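Local coordinates for protein fatty acid amide hydrolase (Candida albicans, PDB 6KVR) that probably hydrolyses monocarboxylic acid amides to the free carboxylate and ammonium, as a member of the amidase signature family, at residues R259-T273 / T484-Q498. Numbering follows the deposited sequence.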
# COMPACT_ATOMS: atom_id res chain seq x y z
N ARG A 259 -1.06 -10.29 -18.40
CA ARG A 259 -0.02 -11.22 -18.85
C ARG A 259 -0.58 -12.34 -19.71
O ARG A 259 0.06 -12.72 -20.70
CB ARG A 259 0.70 -11.74 -17.63
CG ARG A 259 1.07 -10.52 -16.86
CD ARG A 259 2.05 -10.73 -15.80
NE ARG A 259 1.74 -11.79 -14.88
CZ ARG A 259 0.71 -11.83 -14.05
NH1 ARG A 259 -0.25 -10.94 -14.11
NH2 ARG A 259 0.68 -12.77 -13.11
N ALA A 260 -1.76 -12.89 -19.37
CA ALA A 260 -2.28 -14.01 -20.16
C ALA A 260 -2.66 -13.59 -21.57
O ALA A 260 -2.18 -14.23 -22.52
CB ALA A 260 -3.46 -14.68 -19.44
N PRO A 261 -3.49 -12.54 -21.79
CA PRO A 261 -3.77 -12.14 -23.18
C PRO A 261 -2.51 -11.83 -23.97
O PRO A 261 -2.42 -12.17 -25.16
CB PRO A 261 -4.66 -10.90 -23.04
CG PRO A 261 -5.14 -10.91 -21.62
CD PRO A 261 -4.15 -11.65 -20.81
N ALA A 262 -1.53 -11.16 -23.35
CA ALA A 262 -0.27 -10.91 -24.03
C ALA A 262 0.37 -12.22 -24.48
O ALA A 262 0.68 -12.40 -25.66
CB ALA A 262 0.68 -10.13 -23.12
N ALA A 263 0.54 -13.16 -23.54
CA ALA A 263 1.19 -14.42 -23.87
C ALA A 263 0.37 -15.22 -24.88
O ALA A 263 0.94 -15.83 -25.79
CB ALA A 263 1.41 -15.23 -22.59
N TYR A 264 -0.96 -15.24 -24.73
CA TYR A 264 -1.81 -16.00 -25.64
C TYR A 264 -1.73 -15.44 -27.05
O TYR A 264 -1.72 -16.19 -28.03
CB TYR A 264 -3.27 -15.99 -25.18
CG TYR A 264 -3.62 -16.67 -23.88
CD1 TYR A 264 -2.67 -17.34 -23.12
CD2 TYR A 264 -4.93 -16.65 -23.40
CE1 TYR A 264 -3.00 -17.95 -21.93
CE2 TYR A 264 -5.28 -17.25 -22.20
CZ TYR A 264 -4.30 -17.90 -21.47
OH TYR A 264 -4.62 -18.52 -20.28
N SER A 265 -1.69 -14.11 -27.18
CA SER A 265 -1.98 -13.44 -28.44
C SER A 265 -0.75 -12.94 -29.16
O SER A 265 -0.89 -12.26 -30.18
CB SER A 265 -2.93 -12.26 -28.21
OG SER A 265 -4.21 -12.69 -27.78
N GLY A 266 0.45 -13.21 -28.65
CA GLY A 266 1.66 -12.87 -29.37
C GLY A 266 2.23 -11.49 -29.14
O GLY A 266 2.84 -10.93 -30.07
N CYS A 267 2.09 -10.91 -27.94
CA CYS A 267 2.74 -9.62 -27.67
C CYS A 267 3.33 -9.65 -26.27
O CYS A 267 3.36 -10.70 -25.61
CB CYS A 267 1.76 -8.46 -27.87
SG CYS A 267 0.29 -8.54 -26.85
N HIS A 268 3.84 -8.50 -25.83
CA HIS A 268 4.47 -8.35 -24.52
C HIS A 268 3.54 -7.57 -23.60
O HIS A 268 2.76 -6.72 -24.06
CB HIS A 268 5.81 -7.61 -24.58
CG HIS A 268 6.78 -8.16 -25.59
ND1 HIS A 268 7.29 -9.44 -25.52
CD2 HIS A 268 7.37 -7.57 -26.66
CE1 HIS A 268 8.14 -9.62 -26.52
NE2 HIS A 268 8.20 -8.50 -27.22
N GLY A 269 3.63 -7.84 -22.30
CA GLY A 269 2.77 -7.19 -21.33
C GLY A 269 3.39 -7.10 -19.96
O GLY A 269 4.08 -8.03 -19.52
N LEU A 270 3.16 -6.00 -19.26
CA LEU A 270 3.72 -5.78 -17.93
C LEU A 270 2.62 -5.67 -16.89
O LEU A 270 1.77 -4.78 -16.98
CB LEU A 270 4.58 -4.52 -17.90
CG LEU A 270 5.08 -4.20 -16.49
CD1 LEU A 270 6.02 -5.30 -15.98
CD2 LEU A 270 5.78 -2.83 -16.48
N ARG A 271 2.66 -6.56 -15.90
CA ARG A 271 1.92 -6.34 -14.66
C ARG A 271 2.82 -5.63 -13.65
O ARG A 271 3.72 -6.25 -13.07
CB ARG A 271 1.43 -7.66 -14.07
CG ARG A 271 0.56 -7.46 -12.83
CD ARG A 271 0.48 -8.65 -11.89
NE ARG A 271 1.49 -8.50 -10.86
CZ ARG A 271 1.31 -7.93 -9.67
NH1 ARG A 271 0.11 -7.58 -9.23
NH2 ARG A 271 2.37 -7.70 -8.92
N PRO A 272 2.64 -4.34 -13.41
CA PRO A 272 3.52 -3.64 -12.46
C PRO A 272 3.13 -3.93 -11.01
O PRO A 272 2.05 -4.45 -10.71
CB PRO A 272 3.34 -2.17 -12.81
CG PRO A 272 2.11 -2.08 -13.67
CD PRO A 272 1.71 -3.44 -14.11
N THR A 273 4.07 -3.61 -10.12
CA THR A 273 3.78 -3.64 -8.69
C THR A 273 2.60 -2.72 -8.41
O THR A 273 2.45 -1.67 -9.05
CB THR A 273 4.99 -3.16 -7.86
OG1 THR A 273 6.21 -3.66 -8.41
CG2 THR A 273 4.86 -3.67 -6.41
N THR A 484 -0.50 -17.42 -13.23
CA THR A 484 -0.51 -15.96 -13.12
C THR A 484 -0.96 -15.48 -11.75
O THR A 484 -0.42 -14.49 -11.24
CB THR A 484 -1.43 -15.32 -14.17
OG1 THR A 484 -2.67 -16.03 -14.22
CG2 THR A 484 -0.77 -15.27 -15.56
N SER A 485 -1.94 -16.15 -11.14
CA SER A 485 -2.50 -15.63 -9.90
C SER A 485 -1.48 -15.64 -8.76
O SER A 485 -1.63 -14.87 -7.81
CB SER A 485 -3.76 -16.40 -9.51
OG SER A 485 -3.46 -17.74 -9.14
N LEU A 486 -0.45 -16.49 -8.85
CA LEU A 486 0.60 -16.49 -7.83
C LEU A 486 1.24 -15.11 -7.69
O LEU A 486 1.46 -14.62 -6.58
CB LEU A 486 1.67 -17.53 -8.18
CG LEU A 486 2.92 -17.53 -7.30
CD1 LEU A 486 2.56 -17.91 -5.85
CD2 LEU A 486 4.05 -18.43 -7.87
N TRP A 487 1.56 -14.47 -8.81
CA TRP A 487 2.19 -13.16 -8.74
C TRP A 487 1.22 -12.04 -8.39
O TRP A 487 1.67 -10.93 -8.07
CB TRP A 487 2.93 -12.88 -10.07
CG TRP A 487 3.76 -14.08 -10.42
CD1 TRP A 487 3.55 -14.94 -11.45
CD2 TRP A 487 4.90 -14.60 -9.69
NE1 TRP A 487 4.49 -15.95 -11.42
CE2 TRP A 487 5.32 -15.76 -10.35
CE3 TRP A 487 5.59 -14.18 -8.55
CZ2 TRP A 487 6.42 -16.52 -9.91
CZ3 TRP A 487 6.69 -14.93 -8.12
CH2 TRP A 487 7.08 -16.09 -8.79
N ASN A 488 -0.10 -12.30 -8.40
CA ASN A 488 -1.02 -11.30 -7.87
C ASN A 488 -1.05 -11.32 -6.35
O ASN A 488 -1.06 -10.25 -5.72
CB ASN A 488 -2.43 -11.54 -8.41
CG ASN A 488 -2.52 -11.32 -9.90
OD1 ASN A 488 -2.59 -12.28 -10.67
ND2 ASN A 488 -2.49 -10.07 -10.33
N ILE A 489 -1.05 -12.50 -5.74
CA ILE A 489 -1.08 -12.51 -4.28
C ILE A 489 0.28 -12.09 -3.72
O ILE A 489 0.34 -11.40 -2.70
CB ILE A 489 -1.56 -13.88 -3.73
CG1 ILE A 489 -1.76 -13.79 -2.22
CG2 ILE A 489 -0.58 -15.01 -4.05
CD1 ILE A 489 -2.27 -15.08 -1.57
N LEU A 490 1.38 -12.44 -4.39
CA LEU A 490 2.69 -11.94 -3.96
C LEU A 490 2.90 -10.47 -4.33
O LEU A 490 3.73 -9.81 -3.70
CB LEU A 490 3.82 -12.78 -4.57
CG LEU A 490 3.85 -14.28 -4.23
CD1 LEU A 490 4.94 -15.03 -5.02
CD2 LEU A 490 4.03 -14.51 -2.73
N ASP A 491 2.17 -9.96 -5.33
CA ASP A 491 2.35 -8.61 -5.86
C ASP A 491 3.79 -8.36 -6.33
O ASP A 491 4.41 -7.35 -6.01
CB ASP A 491 1.94 -7.53 -4.86
CG ASP A 491 1.84 -6.14 -5.51
OD1 ASP A 491 1.86 -5.12 -4.76
OD2 ASP A 491 1.76 -6.04 -6.76
N PHE A 492 4.32 -9.30 -7.12
CA PHE A 492 5.64 -9.08 -7.72
C PHE A 492 5.47 -8.53 -9.14
O PHE A 492 4.62 -9.00 -9.89
CB PHE A 492 6.45 -10.39 -7.80
CG PHE A 492 7.04 -10.86 -6.48
CD1 PHE A 492 6.62 -10.34 -5.27
CD2 PHE A 492 8.05 -11.83 -6.46
CE1 PHE A 492 7.17 -10.77 -4.06
CE2 PHE A 492 8.61 -12.26 -5.26
CZ PHE A 492 8.16 -11.73 -4.05
N PRO A 493 6.26 -7.54 -9.57
CA PRO A 493 6.13 -7.07 -10.95
C PRO A 493 6.57 -8.18 -11.91
O PRO A 493 7.60 -8.83 -11.70
CB PRO A 493 7.07 -5.85 -11.01
CG PRO A 493 8.08 -6.11 -9.93
CD PRO A 493 7.39 -6.91 -8.86
N THR A 494 5.74 -8.43 -12.93
CA THR A 494 5.92 -9.59 -13.79
C THR A 494 5.74 -9.19 -15.25
O THR A 494 4.68 -8.68 -15.65
CB THR A 494 4.93 -10.70 -13.42
OG1 THR A 494 5.12 -11.05 -12.04
CG2 THR A 494 5.14 -11.95 -14.30
N LEU A 495 6.76 -9.45 -16.05
CA LEU A 495 6.71 -9.23 -17.49
C LEU A 495 6.29 -10.51 -18.18
O LEU A 495 6.88 -11.57 -17.96
CB LEU A 495 8.08 -8.77 -18.00
CG LEU A 495 8.35 -8.77 -19.51
CD1 LEU A 495 7.54 -7.69 -20.20
CD2 LEU A 495 9.84 -8.56 -19.79
N SER A 496 5.26 -10.42 -19.01
CA SER A 496 4.91 -11.50 -19.94
C SER A 496 5.52 -11.16 -21.29
O SER A 496 5.24 -10.09 -21.86
CB SER A 496 3.39 -11.65 -20.04
OG SER A 496 3.03 -12.72 -20.91
N PHE A 497 6.40 -12.04 -21.80
CA PHE A 497 7.16 -11.75 -23.01
C PHE A 497 7.13 -12.93 -23.98
O PHE A 497 7.21 -14.09 -23.57
CB PHE A 497 8.63 -11.39 -22.66
CG PHE A 497 9.48 -12.56 -22.20
CD1 PHE A 497 9.52 -12.93 -20.86
CD2 PHE A 497 10.24 -13.28 -23.11
CE1 PHE A 497 10.31 -14.00 -20.44
CE2 PHE A 497 11.02 -14.35 -22.71
CZ PHE A 497 11.06 -14.71 -21.36
N GLN A 498 7.02 -12.62 -25.28
CA GLN A 498 7.09 -13.66 -26.31
C GLN A 498 8.49 -14.26 -26.39
O GLN A 498 9.50 -13.55 -26.33
CB GLN A 498 6.71 -13.09 -27.68
CG GLN A 498 5.23 -12.83 -27.84
CD GLN A 498 4.39 -14.03 -27.48
OE1 GLN A 498 4.67 -15.16 -27.90
NE2 GLN A 498 3.35 -13.81 -26.68
O HOH W 1 4.05 -12.70 -23.85
O HOH W 2 -2.87 -7.45 -9.27
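Gly269-Ser496 and Arg271-Thr494 form two hydrogen-bonded antiparallel pairs, with four backbone hydrogen bonds in all, which join two neighbouring central strands of the mixed sheet of the amidase signature fold. The helices leading into both strands, 259-265 and 484-490, lie on the sheet face that carries Arg271, Thr494 and Ser496, and the arrangement illustrates how a buried strand arginine can tie a helix end to its sheet. Arg271 sets out with CG anti to the backbone N (chi1 -176°) and bends at CD, bringing its guanidinium to the Schellman motif that ends helix 484-490. There NH2 donates to Phe492 O at 2.8 Å, from above the carbonyl plane, and forms a salt bridge to the anti lone pair of Asp491 OD2, also 2.8 Å away. Trp487 O lies 3.3 Å above the guanidinium plane, over its centre. Arg259 crosses Thr494 at about a right angle, its CD 3.6 Å from Thr494 CG2, and its NH2 gives Thr484 O a weak bond (N-H...O 122°). At the far end Gln498 NE2 bonds Ala263 O and Cys267 O, both near its amide plane. Ser496 OG donates to Arg259 O at 3.0 Å, while Ala263 N reaches the same oxygen from the opposite face of its carbonyl plane. Farther out, Arg549 and Thr274 hold Asp491 OD1, and Gln544 takes Arg259 NE. Asn488 approaches Gly255, a predicted substrate-binding residue; Asp253 OD1 accepts a hydrogen bond from Asn488 ND2, and its OD2 pairs with Arg259 NH1.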